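Local structure of chitinase (Paenibacillus sp. FPU-7, 5GZT) at residues E819-R822 and E823-N827; N1053-V1056 and K1057-D1061; A832-A835 and Y836-T839. The protein probably catalyses the random endo-hydrolysis of the beta-1,4 linkages between N-acetylglucosamine units in chitin and chitodextrins. All coordinates share one frame; numbering follows the deposited sequence.

Contact 1. Residues E819-R822 and E823-N827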
loop_
_atom_site.group_PDB
_atom_site.type_symbol
_atom_site.label_atom_id
_atom_site.label_comp_id
_atom_site.label_asym_id
_atom_site.label_seq_id
_atom_site.Cartn_x
_atom_site.Cartn_y
_atom_site.Cartn_z
ATOM N N GLU B 819 -61.378 -14.360 -5.775
ATOM C CA GLU B 819 -62.359 -14.258 -6.802
ATOM C C GLU B 819 -62.795 -12.790 -7.092
ATOM O O GLU B 819 -63.261 -12.469 -8.206
ATOM C CB GLU B 819 -63.540 -15.140 -6.462
ATOM C CG GLU B 819 -64.662 -15.098 -7.485
ATOM C CD GLU B 819 -64.166 -15.366 -8.887
ATOM O OE1 GLU B 819 -63.674 -16.500 -9.097
ATOM O OE2 GLU B 819 -64.251 -14.423 -9.732
ATOM N N GLU B 820 -62.649 -11.894 -6.127
ATOM C CA GLU B 820 -62.938 -10.483 -6.431
ATOM C C GLU B 820 -61.906 -9.852 -7.387
ATOM O O GLU B 820 -62.294 -9.165 -8.316
ATOM C CB GLU B 820 -63.041 -9.636 -5.169
ATOM C CG GLU B 820 -64.485 -9.330 -4.814
ATOM C CD GLU B 820 -64.629 -8.939 -3.359
ATOM O OE1 GLU B 820 -63.704 -8.250 -2.858
ATOM O OE2 GLU B 820 -65.647 -9.329 -2.728
ATOM N N ILE B 821 -60.622 -10.084 -7.107
ATOM C CA ILE B 821 -59.529 -9.589 -7.900
ATOM C C ILE B 821 -59.609 -10.195 -9.317
ATOM O O ILE B 821 -59.554 -9.462 -10.278
ATOM C CB ILE B 821 -58.195 -9.847 -7.192
ATOM C CG1 ILE B 821 -58.121 -9.039 -5.871
ATOM C CG2 ILE B 821 -57.049 -9.483 -8.089
ATOM C CD1 ILE B 821 -56.885 -9.309 -4.999
ATOM N N ARG B 822 -59.882 -11.497 -9.444
ATOM C CA ARG B 822 -60.015 -12.115 -10.745
ATOM C C ARG B 822 -61.090 -11.450 -11.565
ATOM O O ARG B 822 -60.914 -11.253 -12.767
ATOM C CB ARG B 822 -60.289 -13.647 -10.701
ATOM C CG ARG B 822 -59.114 -14.437 -10.168
ATOM C CD ARG B 822 -59.314 -15.956 -10.170
ATOM N NE ARG B 822 -58.070 -16.590 -9.670
ATOM C CZ ARG B 822 -57.661 -17.848 -9.925
ATOM N NH1 ARG B 822 -58.379 -18.675 -10.690
ATOM N NH2 ARG B 822 -56.495 -18.278 -9.428
ATOM N N GLU B 823 -62.231 -11.163 -10.952
ATOM C CA GLU B 823 -63.341 -10.530 -11.680
ATOM C C GLU B 823 -62.933 -9.128 -12.074
ATOM O O GLU B 823 -63.228 -8.676 -13.136
ATOM C CB GLU B 823 -64.637 -10.470 -10.818
ATOM C CG GLU B 823 -65.872 -9.841 -11.496
ATOM C CD GLU B 823 -66.571 -10.688 -12.600
ATOM O OE1 GLU B 823 -67.698 -10.304 -12.969
ATOM O OE2 GLU B 823 -66.059 -11.693 -13.152
ATOM N N GLN B 824 -62.321 -8.414 -11.169
ATOM C CA GLN B 824 -61.910 -7.030 -11.485
ATOM C C GLN B 824 -60.848 -7.031 -12.650
ATOM O O GLN B 824 -60.876 -6.185 -13.489
ATOM C CB GLN B 824 -61.396 -6.448 -10.203
ATOM C CG GLN B 824 -60.527 -5.243 -10.192
ATOM C CD GLN B 824 -59.836 -5.205 -8.820
ATOM O OE1 GLN B 824 -60.443 -5.582 -7.798
ATOM N NE2 GLN B 824 -58.562 -4.828 -8.796
ATOM N N ARG B 825 -59.966 -8.024 -12.669
ATOM C CA ARG B 825 -58.917 -8.128 -13.693
ATOM C C ARG B 825 -59.516 -8.487 -15.027
ATOM O O ARG B 825 -59.203 -7.845 -16.026
ATOM C CB ARG B 825 -57.792 -9.039 -13.218
ATOM C CG ARG B 825 -56.935 -8.328 -12.172
ATOM C CD ARG B 825 -55.705 -9.084 -11.802
ATOM N NE ARG B 825 -54.840 -8.217 -11.043
ATOM C CZ ARG B 825 -53.570 -8.467 -10.725
ATOM N NH1 ARG B 825 -52.940 -9.585 -11.070
ATOM N NH2 ARG B 825 -52.906 -7.581 -10.020
ATOM N N ARG B 826 -60.463 -9.434 -15.050
ATOM C CA ARG B 826 -61.190 -9.797 -16.290
ATOM C C ARG B 826 -61.886 -8.603 -16.909
ATOM O O ARG B 826 -62.000 -8.525 -18.146
ATOM C CB ARG B 826 -62.206 -10.934 -16.082
ATOM C CG ARG B 826 -61.559 -12.302 -15.818
ATOM C CD ARG B 826 -62.507 -13.532 -15.851
ATOM N NE ARG B 826 -63.554 -13.503 -14.818
ATOM C CZ ARG B 826 -63.467 -14.043 -13.601
ATOM N NH1 ARG B 826 -62.406 -14.733 -13.178
ATOM N NH2 ARG B 826 -64.489 -13.917 -12.783
ATOM N N ASN B 827 -62.338 -7.701 -16.050
ATOM C CA ASN B 827 -63.020 -6.498 -16.433
ATOM C C ASN B 827 -62.127 -5.216 -16.328
ATOM O O ASN B 827 -62.631 -4.107 -16.191
ATOM C CB ASN B 827 -64.230 -6.312 -15.512
ATOM C CG ASN B 827 -65.278 -7.352 -15.758
ATOM O OD1 ASN B 827 -65.447 -8.261 -14.961
ATOM N ND2 ASN B 827 -65.923 -7.272 -16.891
#
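The guanidinium of R826 has the carbonyl oxygen of R822 and the CA of E823 over one face, both displaced toward the rim, while the carboxylate of E819 meets its edge. At that edge R826 NH2 donates to E819 OE2 over 3.1 Å, 14° out of the guanidinium plane, and arrives on the syn side of a carboxylate whose own plane is turned by 43°. R826 NH2 also makes a shorter salt bridge, 2.7 Å to E823 OE2, taken on the anti side. One NH2 group therefore serves two acids whose oxygens E819 OE2 and E823 OE2 stay 4.7 Å apart, and its charge probably eases their mutual repulsion. The bend at chi3 (-63°) folds the arginine back toward the start of the helix, laying R826 NH1 3.4 Å from R822 CB. On another side of the helix I821 and R825 run side by side in the same direction, with I821 CG2 3.9 Å from R825 NE, obliquely placed to the guanidinium. Beyond the isoleucine, R825 reaches a salt bridge with E815, the carbonyl of W812 and a cation-pi contact with the W812 ring. A leucine in its place would probably leave E815 without this counter-charge and uncover part of I821. Beneath these groups the backbone keeps its i to i+4 bonds, R825 N to I821 O being 2.8 Å. The whole is an i, i+4, i+7 salt-bridge network along the surface of a short alpha-helix, within the second family 18 glycosyl hydrolase region.

Contact 2. Residues N1053-V1056 and K1057-D1061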
loop_
_atom_site.group_PDB
_atom_site.type_symbol
_atom_site.label_atom_id
_atom_site.label_comp_id
_atom_site.label_asym_id
_atom_site.label_seq_id
_atom_site.Cartn_x
_atom_site.Cartn_y
_atom_site.Cartn_z
ATOM N N ASN B 1053 -48.210 6.788 -0.804
ATOM C CA ASN B 1053 -49.449 6.993 -0.042
ATOM C C ASN B 1053 -49.466 6.156 1.273
ATOM O O ASN B 1053 -49.987 6.579 2.284
ATOM C CB ASN B 1053 -50.648 6.474 -0.809
ATOM C CG ASN B 1053 -50.864 7.136 -2.120
ATOM O OD1 ASN B 1053 -50.899 8.384 -2.266
ATOM N ND2 ASN B 1053 -51.120 6.291 -3.106
ATOM N N ASP B 1054 -49.020 4.902 1.206
ATOM C CA ASP B 1054 -48.875 4.128 2.394
ATOM C C ASP B 1054 -47.899 4.834 3.354
ATOM O O ASP B 1054 -48.155 4.880 4.579
ATOM C CB ASP B 1054 -48.378 2.722 2.111
ATOM C CG ASP B 1054 -49.351 1.901 1.276
ATOM O OD1 ASP B 1054 -50.521 2.256 1.285
ATOM O OD2 ASP B 1054 -48.922 0.926 0.592
ATOM N N LEU B 1055 -46.801 5.388 2.824
ATOM C CA LEU B 1055 -45.829 6.020 3.669
ATOM C C LEU B 1055 -46.509 7.138 4.401
ATOM O O LEU B 1055 -46.316 7.280 5.638
ATOM C CB LEU B 1055 -44.584 6.531 2.932
ATOM C CG LEU B 1055 -43.687 5.510 2.256
ATOM C CD1 LEU B 1055 -42.461 6.249 1.721
ATOM C CD2 LEU B 1055 -43.287 4.425 3.246
ATOM N N VAL B 1056 -47.319 7.885 3.676
ATOM C CA VAL B 1056 -47.971 9.040 4.242
ATOM C C VAL B 1056 -48.924 8.636 5.373
ATOM O O VAL B 1056 -48.839 9.187 6.437
ATOM C CB VAL B 1056 -48.703 9.883 3.193
ATOM C CG1 VAL B 1056 -49.685 10.902 3.834
ATOM C CG2 VAL B 1056 -47.685 10.621 2.364
ATOM N N LYS B 1057 -49.822 7.693 5.156
ATOM C CA LYS B 1057 -50.809 7.412 6.205
ATOM C C LYS B 1057 -50.311 6.477 7.344
ATOM O O LYS B 1057 -50.832 6.550 8.446
ATOM C CB LYS B 1057 -52.144 6.982 5.598
ATOM C CG LYS B 1057 -52.138 5.669 4.852
ATOM C CD LYS B 1057 -53.507 5.439 4.190
ATOM C CE LYS B 1057 -53.522 4.219 3.254
ATOM N NZ LYS B 1057 -52.734 3.022 3.728
ATOM N N ASP B 1058 -49.287 5.659 7.100
ATOM C CA ASP B 1058 -48.889 4.596 8.027
ATOM C C ASP B 1058 -47.457 4.675 8.569
ATOM O O ASP B 1058 -47.118 3.826 9.385
ATOM C CB ASP B 1058 -48.963 3.204 7.350
ATOM C CG ASP B 1058 -50.371 2.794 6.907
ATOM O OD1 ASP B 1058 -51.365 3.408 7.310
ATOM O OD2 ASP B 1058 -50.468 1.812 6.136
ATOM N N TYR B 1059 -46.585 5.555 8.064
ATOM C CA TYR B 1059 -45.143 5.497 8.450
ATOM C C TYR B 1059 -44.608 6.819 8.955
ATOM O O TYR B 1059 -44.027 6.927 10.053
ATOM C CB TYR B 1059 -44.271 5.070 7.267
ATOM C CG TYR B 1059 -44.348 3.625 6.925
ATOM C CD1 TYR B 1059 -45.454 3.110 6.268
ATOM C CD2 TYR B 1059 -43.308 2.778 7.240
ATOM C CE1 TYR B 1059 -45.517 1.758 5.951
ATOM C CE2 TYR B 1059 -43.377 1.422 6.952
ATOM C CZ TYR B 1059 -44.470 0.937 6.294
ATOM O OH TYR B 1059 -44.487 -0.400 6.002
ATOM N N PHE B 1060 -44.831 7.847 8.161
ATOM C CA PHE B 1060 -44.420 9.178 8.551
ATOM C C PHE B 1060 -45.029 9.567 9.922
ATOM O O PHE B 1060 -46.274 9.533 10.113
ATOM C CB PHE B 1060 -44.769 10.229 7.474
ATOM C CG PHE B 1060 -44.022 10.063 6.123
ATOM C CD1 PHE B 1060 -42.778 9.365 6.011
ATOM C CD2 PHE B 1060 -44.578 10.626 4.955
ATOM C CE1 PHE B 1060 -42.145 9.240 4.763
ATOM C CE2 PHE B 1060 -43.939 10.507 3.721
ATOM C CZ PHE B 1060 -42.730 9.815 3.628
ATOM N N ASP B 1061 -44.128 9.928 10.847
ATOM C CA ASP B 1061 -44.479 10.344 12.226
ATOM C C ASP B 1061 -45.266 9.277 13.001
ATOM O O ASP B 1061 -46.191 9.588 13.728
ATOM C CB ASP B 1061 -45.269 11.643 12.215
ATOM C CG ASP B 1061 -44.624 12.702 11.394
ATOM O OD1 ASP B 1061 -43.414 12.937 11.582
ATOM O OD2 ASP B 1061 -45.325 13.304 10.554
#
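Two successive amides grip the carbonyl oxygen of L1055: Y1059 N and F1060 N each donate to L1055 O over 3.0 Å, from opposite faces of the carbonyl plane. The two bonds differ in quality, since the N-H of F1060 points almost straight at the oxygen (174°) whereas that of Y1059 is bent to 141°. The same leucine also meets both aromatic side chains. The L1055 CD2 methyl sits over one face of the Y1059 ring in a CH-pi contact, 4.2 Å from the ring centroid and shifted toward the rim. L1055 CB does the same to F1060, 4.1 Å from the centroid of that ring. With CG of F1060 anti to its carbonyl carbon (chi1 -65°), the phenyl ring folds back over the last turn, and F1060 CE2 comes within 4.0 Å of V1056 CG2. D1054 O lies in the plane of the Y1059 ring, at its edge. This is the C-terminal end of helix 1052-1058, where an i to i+5 bond, F1060 N to L1055 O, follows the last i to i+4 bonds as the chain leaves the helix in the second family 18 glycosyl hydrolase region. Outside the pair, Y1090 packs on L1055, and P1047 and P1050 touch Y1059. On another side of the helix K1057 and D1054 run alongside each other, joined by a weak salt bridge of 3.4 Å between K1057 NZ and D1054 OD1. The bend at chi4 turns the ammonium group toward that acid, and a second salt bridge, to D1058 OD2, makes K1057 the shared cation of two carboxylates. D1058 CB meanwhile rests 3.3 Å from D1054 O.

Contact 3. Residues A832-A835 and Y836-T839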
loop_
_atom_site.group_PDB
_atom_site.type_symbol
_atom_site.label_atom_id
_atom_site.label_comp_id
_atom_site.label_asym_id
_atom_site.label_seq_id
_atom_site.Cartn_x
_atom_site.Cartn_y
_atom_site.Cartn_z
ATOM N N ALA B 832 -62.461 2.394 -20.924
ATOM C CA ALA B 832 -62.719 3.653 -20.180
ATOM C C ALA B 832 -61.421 4.460 -20.016
ATOM O O ALA B 832 -61.413 5.656 -20.189
ATOM C CB ALA B 832 -63.325 3.379 -18.813
ATOM N N ASN B 833 -60.343 3.784 -19.654
ATOM C CA ASN B 833 -59.013 4.486 -19.594
ATOM C C ASN B 833 -58.585 5.083 -20.908
ATOM O O ASN B 833 -58.031 6.178 -20.895
ATOM C CB ASN B 833 -57.942 3.594 -19.066
ATOM C CG ASN B 833 -58.074 3.385 -17.603
ATOM O OD1 ASN B 833 -58.621 4.260 -16.913
ATOM N ND2 ASN B 833 -57.484 2.300 -17.085
ATOM N N PHE B 834 -58.891 4.455 -22.046
ATOM C CA PHE B 834 -58.489 5.016 -23.275
ATOM C C PHE B 834 -59.337 6.245 -23.570
ATOM O O PHE B 834 -58.800 7.224 -24.166
ATOM C CB PHE B 834 -58.589 4.031 -24.481
ATOM C CG PHE B 834 -57.753 2.734 -24.337
ATOM C CD1 PHE B 834 -56.535 2.704 -23.642
ATOM C CD2 PHE B 834 -58.192 1.556 -24.915
ATOM C CE1 PHE B 834 -55.823 1.537 -23.543
ATOM C CE2 PHE B 834 -57.477 0.384 -24.772
ATOM C CZ PHE B 834 -56.278 0.382 -24.135
ATOM N N ALA B 835 -60.628 6.251 -23.199
ATOM C CA ALA B 835 -61.392 7.502 -23.398
ATOM C C ALA B 835 -60.883 8.566 -22.474
ATOM O O ALA B 835 -60.812 9.731 -22.846
ATOM C CB ALA B 835 -62.889 7.299 -23.139
ATOM N N TYR B 836 -60.488 8.190 -21.268
ATOM C CA TYR B 836 -59.885 9.178 -20.330
ATOM C C TYR B 836 -58.595 9.804 -20.883
ATOM O O TYR B 836 -58.440 11.022 -20.935
ATOM C CB TYR B 836 -59.598 8.540 -18.963
ATOM C CG TYR B 836 -59.045 9.514 -17.928
ATOM C CD1 TYR B 836 -59.834 10.542 -17.400
ATOM C CD2 TYR B 836 -57.695 9.422 -17.506
ATOM C CE1 TYR B 836 -59.279 11.441 -16.453
ATOM C CE2 TYR B 836 -57.157 10.270 -16.569
ATOM C CZ TYR B 836 -57.927 11.301 -16.037
ATOM O OH TYR B 836 -57.312 12.154 -15.118
ATOM N N LEU B 837 -57.690 8.953 -21.360
ATOM C CA LEU B 837 -56.413 9.457 -21.916
ATOM C C LEU B 837 -56.671 10.425 -23.066
ATOM O O LEU B 837 -56.001 11.449 -23.196
ATOM C CB LEU B 837 -55.586 8.271 -22.416
ATOM C CG LEU B 837 -55.029 7.482 -21.263
ATOM C CD1 LEU B 837 -54.402 6.200 -21.821
ATOM C CD2 LEU B 837 -54.013 8.235 -20.449
ATOM N N LYS B 838 -57.696 10.124 -23.848
ATOM C CA LYS B 838 -58.018 10.989 -24.926
ATOM C C LYS B 838 -58.461 12.394 -24.509
ATOM O O LYS B 838 -58.181 13.352 -25.251
ATOM C CB LYS B 838 -59.013 10.313 -25.814
ATOM C CG LYS B 838 -59.443 11.186 -26.951
ATOM C CD LYS B 838 -60.195 10.363 -27.950
ATOM C CE LYS B 838 -60.846 11.259 -28.990
ATOM N NZ LYS B 838 -61.466 10.393 -30.019
ATOM N N THR B 839 -59.032 12.539 -23.291
ATOM C CA THR B 839 -59.489 13.809 -22.779
ATOM C C THR B 839 -58.306 14.538 -22.228
ATOM O O THR B 839 -58.236 15.753 -22.328
ATOM C CB THR B 839 -60.573 13.738 -21.636
ATOM O OG1 THR B 839 -59.998 13.276 -20.362
ATOM C CG2 THR B 839 -61.782 12.950 -22.091
#
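L837 CB lies 3.6 Å from N833 O, one turn back along the helix, and the rest of the side chain keeps close to the same carbonyl. L837 CG comes nearer, 3.3 Å from N833 O, because chi1 of -73° sets it anti to its own carbonyl carbon. From there L837 CD1 passes N833 O at 3.7 Å and ends beside the F834 ring, at its edge and near its plane, 4.5 Å from F834 CD1. I791 and Y793 of strand 790-799 also touch this leucine, while the F834 ring meets Y793 edge-to-face. Beneath the branch, L837 N donates to N833 O in a bond of 2.8 Å. Further along, T839 turns its hydroxyl back to the helix: T839 OG1 donates to Y836 O over 2.8 Å, in the carbonyl plane and on a lone pair, and T839 N bonds the same oxygen. By contrast, T839 N reaches A835 O only weakly. The amide of the buried N833 is held by V774, W776 and Y793, and the hydroxyl of Y836 bonds V783. The chemistry thus implies a two-sided helix, its inward side combining apolar F834 and L837 with the hydrogen-bonded amide of N833, while K838 extends from an exposed position.

Followed from the N terminus, the three contacts come in series within the second family 18 glycosyl hydrolase region, and none nests in or crosses another. Each joins adjoining residues: contacts 1 and 3 close only turns of helix, while contact 2 carries the chain out of one. Contact 1 spans helix 819-826; contact 3 lies on helix 830-843, the next in the chain, their centres about 21 Å apart and nearest atoms about 8 Å. Far later, contact 2 ends helix 1052-1058, its centre about 28 Å from that of contact 1 and 31 Å from that of contact 3. All three touch neighbouring loops, and contact 3 also packs on strand 790-799.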